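Local coordinates for uncharacterized protein (Bacteroides ovatus, PDB 4IRT) that is of unknown function but is probably a neuraminidase-like beta-propeller protein that may act on sialic acid-containing glycans, at residues Gly12-Arg24 / Arg378-Gly390. Residues are numbered along the deposited sequence; the frame is centred on the assembly and turned at random. Where two conformers were deposited one is given.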
# COMPACT_ATOMS: atom_id res chain seq x y z
N GLY A 12 9.67 -7.57 16.46
CA GLY A 12 10.25 -6.64 15.50
C GLY A 12 10.38 -5.26 16.07
O GLY A 12 9.81 -4.96 17.11
N TYR A 13 11.17 -4.43 15.40
CA TYR A 13 11.32 -3.04 15.82
C TYR A 13 9.98 -2.35 16.00
O TYR A 13 9.15 -2.45 15.11
CB TYR A 13 12.08 -2.29 14.74
CG TYR A 13 12.56 -0.93 15.15
CD1 TYR A 13 13.58 -0.77 16.08
CD2 TYR A 13 12.03 0.22 14.55
CE1 TYR A 13 14.03 0.49 16.45
CE2 TYR A 13 12.49 1.48 14.91
CZ TYR A 13 13.49 1.60 15.85
OH TYR A 13 13.96 2.85 16.18
N SER A 14 9.80 -1.62 17.11
CA SER A 14 8.55 -0.91 17.41
C SER A 14 8.71 0.57 17.75
O SER A 14 7.72 1.26 18.07
CB SER A 14 7.80 -1.63 18.55
OG SER A 14 7.29 -2.88 18.11
N CYS A 15 9.93 1.10 17.71
CA CYS A 15 10.14 2.48 18.16
C CYS A 15 9.64 3.52 17.15
O CYS A 15 9.39 4.67 17.53
CB CYS A 15 11.61 2.74 18.47
SG CYS A 15 12.28 1.74 19.84
N THR A 16 9.55 3.11 15.88
CA THR A 16 8.85 3.85 14.85
C THR A 16 7.87 2.90 14.16
O THR A 16 7.87 1.71 14.43
CB THR A 16 9.80 4.40 13.75
OG1 THR A 16 10.26 3.31 12.94
CG2 THR A 16 10.97 5.19 14.34
N SER A 17 7.06 3.43 13.24
CA SER A 17 6.07 2.66 12.48
C SER A 17 6.60 2.07 11.17
O SER A 17 5.83 1.67 10.33
CB SER A 17 4.86 3.54 12.15
OG SER A 17 5.26 4.74 11.50
N VAL A 18 7.93 2.00 11.02
CA VAL A 18 8.54 1.54 9.78
C VAL A 18 8.04 0.18 9.29
O VAL A 18 7.88 -0.05 8.07
CB VAL A 18 10.10 1.62 9.84
CG1 VAL A 18 10.68 0.55 10.73
CG2 VAL A 18 10.68 1.56 8.43
N ASN A 19 7.72 -0.72 10.22
CA ASN A 19 7.22 -2.04 9.83
C ASN A 19 5.75 -2.05 9.49
O ASN A 19 5.27 -3.04 8.94
CB ASN A 19 7.45 -3.06 10.94
CG ASN A 19 8.87 -3.56 11.03
OD1 ASN A 19 9.63 -3.57 10.05
ND2 ASN A 19 9.24 -4.02 12.21
N THR A 20 5.03 -0.97 9.81
CA THR A 20 3.57 -0.97 9.80
C THR A 20 2.98 0.30 9.10
O THR A 20 2.18 1.02 9.68
CB THR A 20 3.03 -1.06 11.24
OG1 THR A 20 3.53 0.07 12.01
CG2 THR A 20 3.46 -2.35 11.91
N THR A 21 3.42 0.60 7.88
CA THR A 21 2.80 1.68 7.13
C THR A 21 1.86 1.08 6.08
O THR A 21 1.97 -0.09 5.70
CB THR A 21 3.80 2.61 6.42
OG1 THR A 21 4.23 2.00 5.19
CG2 THR A 21 5.00 2.95 7.34
N VAL A 22 0.91 1.90 5.65
CA VAL A 22 -0.12 1.48 4.70
C VAL A 22 0.51 1.20 3.33
O VAL A 22 -0.08 0.46 2.54
CB VAL A 22 -1.23 2.57 4.60
CG1 VAL A 22 -0.74 3.78 3.81
CG2 VAL A 22 -2.49 2.02 3.99
N PHE A 23 1.71 1.72 3.09
CA PHE A 23 2.32 1.67 1.77
C PHE A 23 3.42 0.60 1.64
O PHE A 23 4.19 0.61 0.70
CB PHE A 23 2.81 3.05 1.31
CG PHE A 23 3.73 3.75 2.27
CD1 PHE A 23 5.09 3.50 2.26
CD2 PHE A 23 3.23 4.69 3.16
CE1 PHE A 23 5.92 4.14 3.16
CE2 PHE A 23 4.06 5.35 4.05
CZ PHE A 23 5.41 5.07 4.06
N ARG A 24 3.45 -0.35 2.57
CA ARG A 24 4.22 -1.56 2.37
C ARG A 24 3.52 -2.45 1.34
O ARG A 24 2.43 -2.97 1.60
CB ARG A 24 4.42 -2.27 3.70
CG ARG A 24 5.22 -1.43 4.70
CD ARG A 24 5.86 -2.25 5.84
NE ARG A 24 6.72 -3.31 5.30
CZ ARG A 24 7.02 -4.47 5.88
NH1 ARG A 24 6.67 -4.76 7.15
NH2 ARG A 24 7.76 -5.36 5.21
N ARG A 378 -9.53 -15.83 -1.31
CA ARG A 378 -10.49 -15.05 -0.54
C ARG A 378 -10.32 -15.19 0.97
O ARG A 378 -11.30 -15.29 1.70
CB ARG A 378 -11.94 -15.38 -0.97
CG ARG A 378 -12.20 -14.98 -2.41
CD ARG A 378 -12.39 -13.49 -2.50
NE ARG A 378 -12.81 -13.12 -3.85
CZ ARG A 378 -12.01 -12.74 -4.82
NH1 ARG A 378 -10.70 -12.61 -4.62
NH2 ARG A 378 -12.53 -12.47 -6.01
N LYS A 379 -9.08 -15.15 1.41
CA LYS A 379 -8.73 -15.04 2.84
C LYS A 379 -8.03 -13.72 3.06
O LYS A 379 -7.26 -13.28 2.18
CB LYS A 379 -7.81 -16.17 3.25
CG LYS A 379 -8.50 -17.52 3.28
CD LYS A 379 -7.49 -18.63 3.51
CE LYS A 379 -8.18 -19.95 3.81
NZ LYS A 379 -7.22 -20.96 4.29
N LEU A 380 -8.35 -13.07 4.18
CA LEU A 380 -7.75 -11.78 4.55
C LEU A 380 -6.80 -11.98 5.72
O LEU A 380 -7.25 -12.24 6.87
CB LEU A 380 -8.82 -10.76 4.94
CG LEU A 380 -8.39 -9.34 5.33
CD1 LEU A 380 -7.61 -8.73 4.16
CD2 LEU A 380 -9.60 -8.50 5.69
N HIS A 381 -5.53 -11.85 5.42
CA HIS A 381 -4.47 -11.94 6.42
C HIS A 381 -3.81 -10.59 6.49
O HIS A 381 -3.46 -10.00 5.45
CB HIS A 381 -3.45 -13.01 6.04
CG HIS A 381 -3.94 -14.42 6.21
ND1 HIS A 381 -3.09 -15.50 6.18
CD2 HIS A 381 -5.19 -14.93 6.40
CE1 HIS A 381 -3.78 -16.62 6.35
NE2 HIS A 381 -5.06 -16.30 6.48
N LEU A 382 -3.70 -10.10 7.71
CA LEU A 382 -3.11 -8.80 8.01
C LEU A 382 -1.79 -8.94 8.75
O LEU A 382 -1.64 -9.76 9.68
CB LEU A 382 -4.08 -7.98 8.86
CG LEU A 382 -5.46 -7.67 8.30
CD1 LEU A 382 -6.39 -7.06 9.35
CD2 LEU A 382 -5.31 -6.70 7.14
N PHE A 383 -0.85 -8.06 8.39
CA PHE A 383 0.38 -7.82 9.13
C PHE A 383 0.04 -6.94 10.33
O PHE A 383 -0.34 -5.77 10.17
CB PHE A 383 1.42 -7.12 8.23
CG PHE A 383 2.81 -6.96 8.86
CD1 PHE A 383 3.04 -6.07 9.91
CD2 PHE A 383 3.90 -7.70 8.39
CE1 PHE A 383 4.32 -5.93 10.50
CE2 PHE A 383 5.16 -7.54 8.95
CZ PHE A 383 5.39 -6.67 10.02
N VAL A 384 0.18 -7.47 11.53
CA VAL A 384 -0.24 -6.77 12.75
C VAL A 384 0.93 -6.71 13.74
O VAL A 384 1.50 -7.73 14.09
CB VAL A 384 -1.45 -7.47 13.38
CG1 VAL A 384 -1.80 -6.87 14.73
CG2 VAL A 384 -2.65 -7.35 12.44
N GLN A 385 1.24 -5.51 14.21
CA GLN A 385 2.31 -5.27 15.18
C GLN A 385 2.05 -3.91 15.82
O GLN A 385 1.76 -2.94 15.13
CB GLN A 385 3.67 -5.20 14.48
CG GLN A 385 4.81 -5.07 15.45
CD GLN A 385 6.11 -4.67 14.83
OE1 GLN A 385 6.17 -4.22 13.70
NE2 GLN A 385 7.17 -4.84 15.60
N HIS A 386 2.14 -3.87 17.14
CA HIS A 386 2.11 -2.60 17.87
C HIS A 386 3.41 -1.82 17.57
O HIS A 386 4.49 -2.35 17.79
CB HIS A 386 2.06 -2.89 19.36
CG HIS A 386 2.09 -1.66 20.20
ND1 HIS A 386 0.96 -1.15 20.79
CD2 HIS A 386 3.10 -0.84 20.54
CE1 HIS A 386 1.28 -0.06 21.48
NE2 HIS A 386 2.59 0.14 21.36
N THR A 387 3.28 -0.58 17.13
CA THR A 387 4.42 0.29 16.95
C THR A 387 4.07 1.71 17.44
O THR A 387 2.90 2.06 17.53
CB THR A 387 4.86 0.39 15.45
OG1 THR A 387 3.78 0.90 14.66
CG2 THR A 387 5.27 -0.93 14.90
N ARG A 388 5.11 2.50 17.70
CA ARG A 388 4.97 3.87 18.17
C ARG A 388 5.42 4.84 17.08
O ARG A 388 6.19 4.47 16.20
CB ARG A 388 5.80 4.08 19.46
CG ARG A 388 5.51 5.40 20.16
CD ARG A 388 5.92 5.45 21.63
NE ARG A 388 5.31 4.38 22.43
CZ ARG A 388 5.51 4.22 23.73
NH1 ARG A 388 6.30 5.06 24.39
NH2 ARG A 388 4.94 3.19 24.36
N GLN A 389 4.91 6.07 17.15
CA GLN A 389 5.38 7.17 16.31
C GLN A 389 6.57 7.82 17.02
O GLN A 389 6.37 8.69 17.89
CB GLN A 389 4.28 8.23 16.18
CG GLN A 389 4.71 9.53 15.52
CD GLN A 389 4.19 9.65 14.10
OE1 GLN A 389 3.56 10.65 13.73
NE2 GLN A 389 4.46 8.63 13.29
N GLY A 390 7.78 7.43 16.63
CA GLY A 390 9.02 7.90 17.28
C GLY A 390 9.59 9.18 16.70
O GLY A 390 9.65 10.22 17.37
O HOH W 1 6.80 6.47 13.05
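Arg24 lays NH1 over one face of the Phe383 ring, 3.6 Å from CE2. The guanidinium stands at 75° to the ring, and the cation-pi attraction is weak at most. At the guanidinium edge, in its plane, NH1 gives a nearly straight bond to Asn19 O (2.8 Å). Asn19 O and Thr20 CG2 meet the ring obliquely near CE1. Shortening Phe383 to an alanine is likely to open a gap beneath Arg24 NH1 and leave Thr20 CG2 with less to pack on.

The amides of Asn19 and Gln385 are nearly coplanar, joined by a weak bond from Asn19 ND2 to Gln385 OE1. Asn19 OD1 accepts from Tyr40 N of strand 34-40, which helps fix the amide's rotation. The Gln385 side chain leaves with CG anti to the backbone N (chi1 -175°) and runs extended, which carries NE2 to Tyr13 O for another weak bond (3.1 Å). Thr20 and Thr387 meet tip to tip and share a hydrogen bond, OG1 to OG1, of 2.8 Å. Ser14 bonds to the residues before and after Thr387: its OG donates to His386 O (2.9 Å), and its O accepts from Arg388 N (2.9 Å). A water accepts from Ser17 N and Gln389 NE2.

This largely buried contact packs the loop between strands 5-12 and 28-31 against edge strand 381-385 and the residues after it. Phe383 also touches Ile403 of strand 401-407, and Ile37 and Tyr39 of strand 34-40. The loop thus bridges two neighbouring antiparallel sheets, consistent with adjacent blades of a beta-propeller.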